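Local coordinates for nitrogenase molybdenum-iron protein alpha chain (Clostridium pasteurianum, PDB 4WES) that forms, with the beta chain, the molybdenum-iron component of nitrogenase, which reduces dinitrogen to ammonium at an iron-sulfur-molybdenum cluster, at residues A[180-185]-A[366-371]. Numbering follows the deposited sequence.
Sequences VSQSAG and GFEFAH. With ICS (iron-sulfur-molybdenum cluster with interstitial carbon), chain F; HCA (3-hydroxy-3-carboxy-adipic acid), chain E.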
ATOM      1  N   VAL A 180      42.713   8.633  11.336  1.00 10.37           N
ATOM      2  CA  VAL A 180      42.066   7.813  12.360  1.00 10.93           C
ATOM      3  C   VAL A 180      40.540   7.869  12.317  1.00 10.10           C
ATOM      4  O   VAL A 180      39.903   7.261  13.166  1.00 10.74           O
ATOM      5  CB  VAL A 180      42.552   8.186  13.779  1.00 11.01           C
ATOM      6  CG1 VAL A 180      44.045   7.940  13.897  1.00 12.06           C
ATOM      7  CG2 VAL A 180      42.257   9.618  14.139  1.00 11.00           C
ATOM      8  N   SER A 181      39.984   8.626  11.377  1.00  9.66           N
ATOM      9  CA  SER A 181      38.594   8.989  11.376  1.00  9.25           C
ATOM     10  C   SER A 181      38.270   9.791  10.114  1.00  9.03           C
ATOM     11  O   SER A 181      39.133  10.028   9.259  1.00  9.88           O
ATOM     12  CB  SER A 181      38.296   9.852  12.585  1.00  9.62           C
ATOM     13  OG  SER A 181      39.002  11.094  12.447  1.00  9.78           O
ATOM     14  N   GLN A 182      37.047  10.317  10.087  1.00  8.74           N
ATOM     15  CA  GLN A 182      36.626  11.256   9.047  1.00  8.67           C
ATOM     16  C   GLN A 182      37.486  12.511   8.999  1.00  8.81           C
ATOM     17  O   GLN A 182      37.572  13.162   7.935  1.00  9.23           O
ATOM     18  CB  GLN A 182      35.174  11.664   9.255  1.00  9.33           C
ATOM     19  CG  GLN A 182      34.123  10.554   9.127  1.00  9.94           C
ATOM     20  CD  GLN A 182      33.769   9.917  10.466  1.00  9.00           C
ATOM     21  OE1 GLN A 182      34.644   9.514  11.207  1.00  9.16           O
ATOM     22  NE2 GLN A 182      32.489   9.757  10.728  1.00  9.70           N
ATOM     23  N   SER A 183      38.056  12.904  10.128  1.00  8.85           N
ATOM     24  CA  SER A 183      38.791  14.154  10.199  1.00  9.25           C
ATOM     25  C   SER A 183      39.877  14.296   9.124  1.00 10.12           C
ATOM     26  O   SER A 183      40.004  15.372   8.519  1.00 10.21           O
ATOM     27  CB  SER A 183      39.384  14.343  11.589  1.00  9.60           C
ATOM     28  OG  SER A 183      40.214  15.479  11.608  1.00  9.72           O
ATOM     29  N   ALA A 184      40.681  13.250   8.931  1.00  9.02           N
ATOM     30  CA  ALA A 184      41.743  13.353   7.922  1.00  9.77           C
ATOM     31  C   ALA A 184      41.176  13.728   6.555  1.00  9.54           C
ATOM     32  O   ALA A 184      41.815  14.437   5.763  1.00  9.52           O
ATOM     33  CB  ALA A 184      42.536  12.069   7.871  1.00 11.00           C
ATOM     34  N   GLY A 185      40.000  13.189   6.252  1.00  9.06           N
ATOM     35  CA  GLY A 185      39.358  13.510   4.988  1.00  9.12           C
ATOM     36  C   GLY A 185      38.978  14.979   4.845  1.00  8.70           C
ATOM     37  O   GLY A 185      39.082  15.541   3.767  1.00  9.10           O
ATOM     38  N   GLY A 366      30.107  14.393  23.747  1.00  9.75           N
ATOM     39  CA  GLY A 366      31.353  13.914  23.181  1.00 10.44           C
ATOM     40  C   GLY A 366      31.311  14.018  21.683  1.00  9.54           C
ATOM     41  O   GLY A 366      30.255  14.261  21.081  1.00  9.91           O
ATOM     42  N   PHE A 367      32.461  13.787  21.073  1.00  9.67           N
ATOM     43  CA  PHE A 367      32.613  13.739  19.644  1.00  9.73           C
ATOM     44  C   PHE A 367      33.273  12.460  19.207  1.00  9.58           C
ATOM     45  O   PHE A 367      34.140  11.916  19.911  1.00 10.23           O
ATOM     46  CB  PHE A 367      33.506  14.885  19.184  1.00  9.72           C
ATOM     47  CG  PHE A 367      32.937  16.268  19.347  1.00 10.12           C
ATOM     48  CD1 PHE A 367      31.796  16.686  18.663  1.00 11.00           C
ATOM     49  CD2 PHE A 367      33.601  17.203  20.151  1.00 10.98           C
ATOM     50  CE1 PHE A 367      31.339  17.995  18.760  1.00 11.76           C
ATOM     51  CE2 PHE A 367      33.143  18.519  20.224  1.00 12.17           C
ATOM     52  CZ  PHE A 367      32.013  18.900  19.540  1.00 11.60           C
ATOM     53  N   GLU A 368      32.909  11.992  18.009  1.00 10.21           N
ATOM     54  CA  GLU A 368      33.618  10.877  17.383  1.00  9.37           C
ATOM     55  C   GLU A 368      35.072  11.218  17.120  1.00  8.71           C
ATOM     56  O   GLU A 368      35.941  10.366  17.358  1.00  9.93           O
ATOM     57  CB  GLU A 368      32.967  10.472  16.064  1.00  9.14           C
ATOM     58  CG  GLU A 368      31.562   9.897  16.115  1.00 10.30           C
ATOM     59  CD  GLU A 368      31.022   9.508  14.748  1.00 10.67           C
ATOM     60  OE1 GLU A 368      29.757   9.319  14.669  1.00 11.26           O
ATOM     61  OE2 GLU A 368      31.793   9.364  13.774  1.00 10.56           O
ATOM     62  N   PHE A 369      35.331  12.386  16.531  1.00  9.02           N
ATOM     63  CA  PHE A 369      36.634  12.591  15.875  1.00  9.41           C
ATOM     64  C   PHE A 369      37.166  14.010  15.983  1.00  9.31           C
ATOM     65  O   PHE A 369      38.138  14.364  15.316  1.00 10.16           O
ATOM     66  CB  PHE A 369      36.528  12.169  14.381  1.00  9.39           C
ATOM     67  CG  PHE A 369      35.404  12.847  13.642  1.00  8.95           C
ATOM     68  CD1 PHE A 369      35.434  14.206  13.349  1.00  9.33           C
ATOM     69  CD2 PHE A 369      34.297  12.116  13.271  1.00  9.28           C
ATOM     70  CE1 PHE A 369      34.369  14.822  12.782  1.00  9.74           C
ATOM     71  CE2 PHE A 369      33.224  12.738  12.655  1.00  9.73           C
ATOM     72  CZ  PHE A 369      33.242  14.088  12.447  1.00  9.71           C
ATOM     73  N   ALA A 370      36.537  14.841  16.816  1.00  9.16           N
ATOM     74  CA  ALA A 370      37.028  16.190  17.021  1.00  9.86           C
ATOM     75  C   ALA A 370      38.425  16.147  17.635  1.00  9.64           C
ATOM     76  O   ALA A 370      38.866  15.144  18.190  1.00 10.86           O
ATOM     77  CB  ALA A 370      36.086  16.963  17.930  1.00 11.30           C
ATOM     78  N   HIS A 371      39.103  17.286  17.575  1.00  9.78           N
ATOM     79  CA  HIS A 371      40.437  17.409  18.095  1.00 10.19           C
ATOM     80  C   HIS A 371      40.387  18.151  19.441  1.00 10.19           C
ATOM     81  O   HIS A 371      39.344  18.694  19.822  1.00 10.15           O
ATOM     82  CB  HIS A 371      41.370  18.133  17.112  1.00  9.78           C
ATOM     83  CG  HIS A 371      41.481  17.480  15.769  1.00 10.08           C
ATOM     84  ND1 HIS A 371      42.393  17.923  14.838  1.00 10.77           N
ATOM     85  CD2 HIS A 371      40.766  16.512  15.148  1.00  9.94           C
ATOM     86  CE1 HIS A 371      42.250  17.233  13.721  1.00 10.58           C
ATOM     87  NE2 HIS A 371      41.270  16.370  13.874  1.00 10.80           N
TER
HETATM   88 FE1  ICS F 602      31.183  19.267  10.624  1.00  8.52          FE
HETATM   89 MO1  ICS F 602      27.635  13.287  10.403  1.00  7.47          MO
HETATM   90 FE2  ICS F 602      31.344  16.675  10.055  1.00  8.08          FE
HETATM   91 FE3  ICS F 602      29.109  18.026   9.485  1.00  8.15          FE
HETATM   92 FE4  ICS F 602      29.783  17.556  12.012  1.00  8.18          FE
HETATM   93 FE5  ICS F 602      28.490  15.322  11.946  1.00  7.79          FE
HETATM   94 FE6  ICS F 602      30.000  14.478   9.962  1.00  7.80          FE
HETATM   95 FE7  ICS F 602      27.821  15.779   9.444  1.00  7.73          FE
HETATM   96  CX  ICS F 602      29.436  16.339  10.526  1.00  8.35           C
HETATM   97  S1A ICS F 602      32.079  17.626  11.971  1.00  8.76           S
HETATM   98  S1B ICS F 602      29.512  13.315  11.799  1.00  7.90           S
HETATM   99  S2A ICS F 602      31.173  18.370   8.554  1.00  8.61           S
HETATM  100  S2B ICS F 602      32.087  14.698   9.354  1.00  8.23           S
HETATM  101  S3A ICS F 602      28.763  16.625  13.766  1.00  8.42           S
HETATM  102  S3B ICS F 602      28.572  13.979   8.335  1.00  7.64           S
HETATM  103  S4A ICS F 602      28.955  19.526  11.178  1.00  8.70           S
HETATM  104  S4B ICS F 602      26.433  15.181  11.073  1.00  7.77           S
HETATM  105  S5A ICS F 602      27.313  17.555   8.243  1.00  8.36           S
HETATM  106  C1  HCA E 601      29.691   9.882   7.963  1.00  9.67           C
HETATM  107  C2  HCA E 601      28.298  10.396   7.588  1.00  8.09           C
HETATM  108  C3  HCA E 601      27.372  10.614   8.783  1.00  7.43           C
HETATM  109  C4  HCA E 601      26.746   9.299   9.287  1.00  7.37           C
HETATM  110  C5  HCA E 601      25.637   9.649  10.295  1.00  8.33           C
HETATM  111  C6  HCA E 601      25.177   8.607  11.269  1.00  8.30           C
HETATM  112  C7  HCA E 601      26.232  11.543   8.362  1.00  7.59           C
HETATM  113  O1  HCA E 601      30.128  10.086   9.103  1.00 10.09           O
HETATM  114  O2  HCA E 601      30.354   9.299   7.090  1.00 10.56           O
HETATM  115  O3  HCA E 601      23.935   8.545  11.528  1.00  8.11           O
HETATM  116  O4  HCA E 601      26.020   7.853  11.804  1.00  8.53           O
HETATM  117  O5  HCA E 601      26.018  12.548   9.075  1.00  7.33           O
HETATM  118  O6  HCA E 601      25.541  11.232   7.382  1.00  8.14           O
HETATM  119  O7  HCA E 601      28.085  11.200   9.862  1.00  7.52           O
HETATM  120  O   HOH W   1      39.849  12.290  14.641  1.00 10.46           O
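F369 carries CG between its backbone N and carbonyl carbon (chi1 54°), which turns the ring toward Q182, whose chain bends at chi2 (94°) to bring CD beside the ring rim at CD2 and CE2. Q182 CB lies over one face of the F369 ring, 4.3 Å from the centroid and 18° off the normal, a CH-pi contact. Both amide hydrogens of Q182 are engaged: NE2 donates to E368 OE2 at 3.1 Å, nearly along the C-O axis, and also to O1 of homocitrate. OE1 of Q182 accepts from G52 N, so the bonds at both ends of the amide fix which way round it is turned. Away from the ligands, S183 OG meets H371 NE2 at 2.7 Å, near the imidazole plane. S181, the N-cap of helix 182-196, accepts from S183 N through OG; a water joins that OG to F369 O, and S181 OG packs 3.3 Å from F369 CB. F369 CZ, at the far end of the ring, comes within 3.4 Å of cluster sulfur S2B. The start of the helix and the loop after strand 361-367 thus line part of the buried FeMo-cofactor site of nitrogenase, with Q182 holding homocitrate, a ligand of molybdenum, and F369 lining the cluster.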